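PDB 2JLN: MHP1 from Microbacterium liquefaciens, which takes up 5-aryl-substituted hydantoins across the membrane by sodium-dependent symport, preferring the indolylmethyl and benzyl compounds and the L over the D isomer. Local coordinates for residues Ile88-Gly102 and Leu394-Asn408. Numbering follows the deposited sequence.
Sequences INFTVAARMPFGIRG and LYRTKGIYTYWRGVN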
loop_
_atom_site.group_PDB
_atom_site.type_symbol
_atom_site.label_atom_id
_atom_site.label_comp_id
_atom_site.label_asym_id
_atom_site.label_seq_id
_atom_site.Cartn_x
_atom_site.Cartn_y
_atom_site.Cartn_z
ATOM N N ILE A 88 1.347 15.158 -7.518
ATOM C CA ILE A 88 -0.008 14.706 -7.883
ATOM C C ILE A 88 -0.534 13.400 -7.259
ATOM O O ILE A 88 0.237 12.559 -6.826
ATOM C CB ILE A 88 -0.207 14.635 -9.431
ATOM C CG1 ILE A 88 0.846 13.765 -10.100
ATOM C CG2 ILE A 88 -0.194 16.023 -10.063
ATOM C CD1 ILE A 88 0.588 13.560 -11.589
ATOM N N ASN A 89 -1.866 13.280 -7.225
ATOM C CA ASN A 89 -2.668 12.058 -6.924
ATOM C C ASN A 89 -2.333 10.842 -7.714
ATOM O O ASN A 89 -1.834 10.959 -8.833
ATOM C CB ASN A 89 -4.102 12.269 -7.427
ATOM C CG ASN A 89 -5.066 12.501 -6.349
ATOM O OD1 ASN A 89 -4.732 12.365 -5.184
ATOM N ND2 ASN A 89 -6.283 12.868 -6.715
ATOM N N PHE A 90 -2.756 9.688 -7.202
ATOM C CA PHE A 90 -2.899 8.473 -8.014
ATOM C C PHE A 90 -4.058 8.610 -9.032
ATOM O O PHE A 90 -3.870 8.475 -10.250
ATOM C CB PHE A 90 -3.137 7.258 -7.111
ATOM C CG PHE A 90 -3.491 6.005 -7.861
ATOM C CD1 PHE A 90 -4.804 5.544 -7.898
ATOM C CD2 PHE A 90 -2.523 5.290 -8.540
ATOM C CE1 PHE A 90 -5.142 4.407 -8.585
ATOM C CE2 PHE A 90 -2.853 4.146 -9.229
ATOM C CZ PHE A 90 -4.168 3.711 -9.243
ATOM N N THR A 91 -5.255 8.906 -8.528
ATOM C CA THR A 91 -6.433 8.965 -9.377
ATOM C C THR A 91 -6.266 9.951 -10.528
ATOM O O THR A 91 -6.654 9.659 -11.664
ATOM C CB THR A 91 -7.674 9.337 -8.572
ATOM O OG1 THR A 91 -7.814 8.436 -7.466
ATOM C CG2 THR A 91 -8.903 9.234 -9.434
ATOM N N VAL A 92 -5.694 11.120 -10.228
ATOM C CA VAL A 92 -5.376 12.134 -11.252
ATOM C C VAL A 92 -4.310 11.702 -12.281
ATOM O O VAL A 92 -4.478 11.931 -13.485
ATOM C CB VAL A 92 -4.937 13.466 -10.610
ATOM C CG1 VAL A 92 -4.118 14.293 -11.599
ATOM C CG2 VAL A 92 -6.142 14.233 -10.141
ATOM N N ALA A 93 -3.222 11.089 -11.799
ATOM C CA ALA A 93 -2.122 10.638 -12.663
ATOM C C ALA A 93 -2.525 9.554 -13.678
ATOM O O ALA A 93 -1.898 9.436 -14.733
ATOM C CB ALA A 93 -0.934 10.184 -11.835
ATOM N N ALA A 94 -3.562 8.768 -13.369
ATOM C CA ALA A 94 -4.003 7.709 -14.280
ATOM C C ALA A 94 -4.647 8.282 -15.548
ATOM O O ALA A 94 -4.712 7.620 -16.585
ATOM C CB ALA A 94 -4.927 6.752 -13.590
ATOM N N ARG A 95 -5.088 9.532 -15.462
ATOM C CA ARG A 95 -5.731 10.201 -16.575
ATOM C C ARG A 95 -4.829 10.211 -17.775
ATOM O O ARG A 95 -5.281 10.287 -18.899
ATOM C CB ARG A 95 -6.091 11.618 -16.181
ATOM C CG ARG A 95 -7.266 11.661 -15.255
ATOM C CD ARG A 95 -7.516 13.030 -14.698
ATOM N NE ARG A 95 -8.495 12.965 -13.627
ATOM C CZ ARG A 95 -8.871 14.002 -12.898
ATOM N NH1 ARG A 95 -8.346 15.193 -13.136
ATOM N NH2 ARG A 95 -9.775 13.857 -11.944
ATOM N N MET A 96 -3.541 10.101 -17.524
ATOM C CA MET A 96 -2.545 10.199 -18.569
ATOM C C MET A 96 -2.651 9.068 -19.620
ATOM O O MET A 96 -3.019 9.325 -20.757
ATOM C CB MET A 96 -1.157 10.267 -17.919
ATOM C CG MET A 96 -0.213 11.299 -18.511
ATOM S SD MET A 96 0.651 12.337 -17.291
ATOM C CE MET A 96 0.999 11.220 -15.912
ATOM N N PRO A 97 -2.327 7.813 -19.255
ATOM C CA PRO A 97 -2.378 6.773 -20.292
ATOM C C PRO A 97 -3.807 6.335 -20.635
ATOM O O PRO A 97 -4.155 6.264 -21.810
ATOM C CB PRO A 97 -1.607 5.614 -19.653
ATOM C CG PRO A 97 -1.845 5.793 -18.203
ATOM C CD PRO A 97 -1.726 7.292 -18.018
ATOM N N PHE A 98 -4.623 6.022 -19.635
ATOM C CA PHE A 98 -6.040 5.754 -19.886
ATOM C C PHE A 98 -6.674 7.125 -20.074
ATOM O O PHE A 98 -5.966 8.127 -19.973
ATOM C CB PHE A 98 -6.639 4.983 -18.718
ATOM C CG PHE A 98 -5.803 3.812 -18.305
ATOM C CD1 PHE A 98 -4.986 3.883 -17.195
ATOM C CD2 PHE A 98 -5.784 2.665 -19.060
ATOM C CE1 PHE A 98 -4.205 2.817 -16.827
ATOM C CE2 PHE A 98 -4.989 1.594 -18.698
ATOM C CZ PHE A 98 -4.200 1.670 -17.587
ATOM N N GLY A 99 -7.963 7.238 -20.357
ATOM C CA GLY A 99 -8.467 8.604 -20.512
ATOM C C GLY A 99 -8.594 9.492 -19.261
ATOM O O GLY A 99 -8.213 9.142 -18.161
ATOM N N ILE A 100 -9.145 10.675 -19.423
ATOM C CA ILE A 100 -9.576 11.446 -18.273
ATOM C C ILE A 100 -10.764 10.732 -17.628
ATOM O O ILE A 100 -10.997 10.878 -16.435
ATOM C CB ILE A 100 -9.951 12.896 -18.698
ATOM C CG1 ILE A 100 -8.671 13.700 -18.899
ATOM C CG2 ILE A 100 -10.904 13.565 -17.707
ATOM C CD1 ILE A 100 -8.885 15.119 -19.200
ATOM N N ARG A 101 -11.520 9.962 -18.417
ATOM C CA ARG A 101 -12.674 9.203 -17.914
ATOM C C ARG A 101 -12.416 7.708 -17.945
ATOM O O ARG A 101 -12.761 7.010 -16.993
ATOM C CB ARG A 101 -13.937 9.519 -18.694
ATOM C CG ARG A 101 -14.590 10.815 -18.247
ATOM C CD ARG A 101 -15.862 11.155 -19.041
ATOM N NE ARG A 101 -16.107 12.604 -19.049
ATOM C CZ ARG A 101 -16.835 13.246 -19.967
ATOM N NH1 ARG A 101 -17.406 12.566 -20.968
ATOM N NH2 ARG A 101 -16.991 14.570 -19.888
ATOM N N GLY A 102 -11.795 7.232 -19.029
ATOM C CA GLY A 102 -11.331 5.852 -19.159
ATOM C C GLY A 102 -10.506 5.310 -17.996
ATOM O O GLY A 102 -10.537 4.118 -17.701
ATOM N N LEU A 394 -4.474 17.766 -17.197
ATOM C CA LEU A 394 -4.930 16.725 -16.265
ATOM C C LEU A 394 -6.100 17.246 -15.435
ATOM O O LEU A 394 -6.866 16.474 -14.845
ATOM C CB LEU A 394 -3.806 16.258 -15.320
ATOM C CG LEU A 394 -2.696 15.369 -15.870
ATOM C CD1 LEU A 394 -1.531 15.328 -14.957
ATOM C CD2 LEU A 394 -3.186 13.997 -16.066
ATOM N N TYR A 395 -6.249 18.559 -15.373
ATOM C CA TYR A 395 -7.306 19.081 -14.544
ATOM C C TYR A 395 -8.432 19.681 -15.375
ATOM O O TYR A 395 -9.232 20.506 -14.877
ATOM C CB TYR A 395 -6.741 20.085 -13.559
ATOM C CG TYR A 395 -5.956 19.441 -12.473
ATOM C CD1 TYR A 395 -4.581 19.340 -12.561
ATOM C CD2 TYR A 395 -6.592 18.908 -11.366
ATOM C CE1 TYR A 395 -3.854 18.732 -11.563
ATOM C CE2 TYR A 395 -5.875 18.284 -10.357
ATOM C CZ TYR A 395 -4.510 18.205 -10.463
ATOM O OH TYR A 395 -3.797 17.597 -9.471
ATOM N N ARG A 396 -8.511 19.247 -16.634
ATOM C CA ARG A 396 -9.452 19.831 -17.576
ATOM C C ARG A 396 -10.096 18.743 -18.386
ATOM O O ARG A 396 -9.415 17.906 -18.934
ATOM C CB ARG A 396 -8.700 20.785 -18.515
ATOM C CG ARG A 396 -9.407 22.121 -18.782
ATOM C CD ARG A 396 -8.413 23.192 -19.199
ATOM N NE ARG A 396 -7.295 23.297 -18.252
ATOM C CZ ARG A 396 -7.344 23.944 -17.081
ATOM N NH1 ARG A 396 -8.464 24.551 -16.691
ATOM N NH2 ARG A 396 -6.273 23.986 -16.294
ATOM N N THR A 397 -11.408 18.770 -18.464
ATOM C CA THR A 397 -12.214 17.883 -19.302
ATOM C C THR A 397 -11.853 17.707 -20.813
ATOM O O THR A 397 -11.960 16.606 -21.374
ATOM C CB THR A 397 -13.656 18.377 -19.182
ATOM O OG1 THR A 397 -14.296 17.682 -18.107
ATOM C CG2 THR A 397 -14.434 18.228 -20.492
ATOM N N LYS A 398 -11.456 18.786 -21.485
ATOM C CA LYS A 398 -11.060 18.699 -22.897
ATOM C C LYS A 398 -9.636 19.196 -23.120
ATOM O O LYS A 398 -9.385 20.385 -23.070
ATOM C CB LYS A 398 -12.022 19.500 -23.762
ATOM C CG LYS A 398 -13.456 19.055 -23.582
ATOM C CD LYS A 398 -14.328 19.421 -24.765
ATOM C CE LYS A 398 -15.568 18.533 -24.822
ATOM N NZ LYS A 398 -16.566 19.096 -25.789
ATOM N N GLY A 399 -8.703 18.286 -23.358
ATOM C CA GLY A 399 -7.307 18.650 -23.506
ATOM C C GLY A 399 -6.569 17.494 -24.138
ATOM O O GLY A 399 -7.198 16.628 -24.749
ATOM N N ILE A 400 -5.248 17.449 -23.992
ATOM C CA ILE A 400 -4.482 16.377 -24.633
ATOM C C ILE A 400 -4.648 14.976 -24.016
ATOM O O ILE A 400 -4.020 14.041 -24.488
ATOM C CB ILE A 400 -2.980 16.710 -24.746
ATOM C CG1 ILE A 400 -2.270 16.409 -23.432
ATOM C CG2 ILE A 400 -2.789 18.146 -25.150
ATOM C CD1 ILE A 400 -0.773 16.592 -23.499
ATOM N N TYR A 401 -5.483 14.832 -22.982
ATOM C CA TYR A 401 -5.720 13.531 -22.318
ATOM C C TYR A 401 -7.175 13.059 -22.436
ATOM O O TYR A 401 -7.610 12.171 -21.701
ATOM C CB TYR A 401 -5.338 13.592 -20.839
ATOM C CG TYR A 401 -3.903 13.975 -20.620
ATOM C CD1 TYR A 401 -3.563 14.992 -19.737
ATOM C CD2 TYR A 401 -2.881 13.337 -21.317
ATOM C CE1 TYR A 401 -2.243 15.359 -19.551
ATOM C CE2 TYR A 401 -1.557 13.689 -21.131
ATOM C CZ TYR A 401 -1.247 14.706 -20.248
ATOM O OH TYR A 401 0.062 15.079 -20.062
ATOM N N THR A 402 -7.928 13.657 -23.359
ATOM C CA THR A 402 -9.345 13.351 -23.492
ATOM C C THR A 402 -9.551 12.173 -24.425
ATOM O O THR A 402 -10.482 11.401 -24.229
ATOM C CB THR A 402 -10.186 14.563 -23.980
ATOM O OG1 THR A 402 -9.823 15.748 -23.269
ATOM C CG2 THR A 402 -11.637 14.321 -23.704
ATOM N N TYR A 403 -8.674 12.025 -25.420
ATOM C CA TYR A 403 -8.790 10.968 -26.436
ATOM C C TYR A 403 -10.201 10.889 -27.027
ATOM O O TYR A 403 -10.803 11.917 -27.337
ATOM C CB TYR A 403 -8.362 9.617 -25.867
ATOM C CG TYR A 403 -6.978 9.636 -25.250
ATOM C CD1 TYR A 403 -6.815 9.822 -23.880
ATOM C CD2 TYR A 403 -5.832 9.480 -26.035
ATOM C CE1 TYR A 403 -5.563 9.857 -23.309
ATOM C CE2 TYR A 403 -4.578 9.509 -25.470
ATOM C CZ TYR A 403 -4.454 9.696 -24.103
ATOM O OH TYR A 403 -3.221 9.717 -23.512
ATOM N N TRP A 404 -10.732 9.682 -27.180
ATOM C CA TRP A 404 -12.077 9.507 -27.733
ATOM C C TRP A 404 -13.146 9.796 -26.684
ATOM O O TRP A 404 -13.576 8.910 -25.959
ATOM C CB TRP A 404 -12.275 8.088 -28.287
ATOM C CG TRP A 404 -11.470 7.767 -29.496
ATOM C CD1 TRP A 404 -11.783 8.052 -30.783
ATOM C CD2 TRP A 404 -10.217 7.073 -29.533
ATOM N NE1 TRP A 404 -10.798 7.585 -31.630
ATOM C CE2 TRP A 404 -9.822 6.988 -30.881
ATOM C CE3 TRP A 404 -9.392 6.513 -28.559
ATOM C CZ2 TRP A 404 -8.646 6.383 -31.273
ATOM C CZ3 TRP A 404 -8.208 5.910 -28.962
ATOM C CH2 TRP A 404 -7.850 5.852 -30.304
ATOM N N ARG A 405 -13.570 11.043 -26.592
ATOM C CA ARG A 405 -14.669 11.391 -25.695
ATOM C C ARG A 405 -14.411 10.977 -24.228
ATOM O O ARG A 405 -15.339 10.578 -23.503
ATOM C CB ARG A 405 -15.973 10.780 -26.215
ATOM C CG ARG A 405 -17.113 11.789 -26.339
ATOM C CD ARG A 405 -18.378 11.166 -26.925
ATOM N NE ARG A 405 -19.588 11.861 -26.478
ATOM C CZ ARG A 405 -20.829 11.410 -26.671
ATOM N NH1 ARG A 405 -21.033 10.258 -27.306
ATOM N NH2 ARG A 405 -21.869 12.115 -26.232
ATOM N N GLY A 406 -13.147 11.085 -23.804
ATOM C CA GLY A 406 -12.746 10.832 -22.426
ATOM C C GLY A 406 -12.096 9.486 -22.137
ATOM O O GLY A 406 -11.710 9.230 -21.006
ATOM N N VAL A 407 -11.967 8.621 -23.140
ATOM C CA VAL A 407 -11.485 7.255 -22.914
ATOM C C VAL A 407 -10.489 6.816 -23.962
ATOM O O VAL A 407 -10.733 7.013 -25.142
ATOM C CB VAL A 407 -12.629 6.281 -23.028
ATOM C CG1 VAL A 407 -12.097 4.863 -23.020
ATOM C CG2 VAL A 407 -13.650 6.545 -21.927
ATOM N N ASN A 408 -9.376 6.212 -23.560
ATOM C CA ASN A 408 -8.387 5.768 -24.543
ATOM C C ASN A 408 -8.552 4.280 -24.817
ATOM O O ASN A 408 -7.914 3.464 -24.162
ATOM C CB ASN A 408 -6.959 6.090 -24.066
ATOM C CG ASN A 408 -5.867 5.459 -24.956
ATOM O OD1 ASN A 408 -6.144 4.622 -25.823
ATOM N ND2 ASN A 408 -4.624 5.856 -24.724
#
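Gly406 O takes two backbone N-H groups from the loop just ahead of helix 104-137, Arg101 N at 2.7 Å and Gly102 N at 2.8 Å. The second bond is the straighter, at 165°. This carbonyl belongs to a type I' beta turn, Trp404 to Val407, in the loop between helices 391-394 and 409-423 of this helical permease. Arg101 N lies in the carbonyl plane, whereas Gly102 N is tilted from it. Nearby, Ile100 N gives a weak bond to Tyr401 O.

Side chains serve two further carbonyls, one of them only weakly. Tyr403 OH donates to Met96 O at 2.8 Å, nearly in line with the C=O bond (166°), and Pro97 O receives a weak bond from Asn408 ND2, whose OD1 caps the following helix at Ala411 N. Replacing Tyr403 with a phenylalanine would probably leave Met96 O without this buried donor. The Tyr401 hydroxyl is held by Ser390 N, while Met96 SD sits obliquely, 4.9 Å from the centroid of the Tyr401 ring, in a Met-aromatic contact.

At the other end, Val92 CG1 lies against Leu394 CB, and both Val92 methyls meet the hydroxyl end of the Tyr395 ring at about a right angle; Tyr395 OH bonds to Asn17 O. With chi2 and chi3 both near 180°, Arg95 stretches to the C-terminal end of the short helix 391-394, where NH1 reaches Leu394 O at 2.6 Å, in the guanidinium plane.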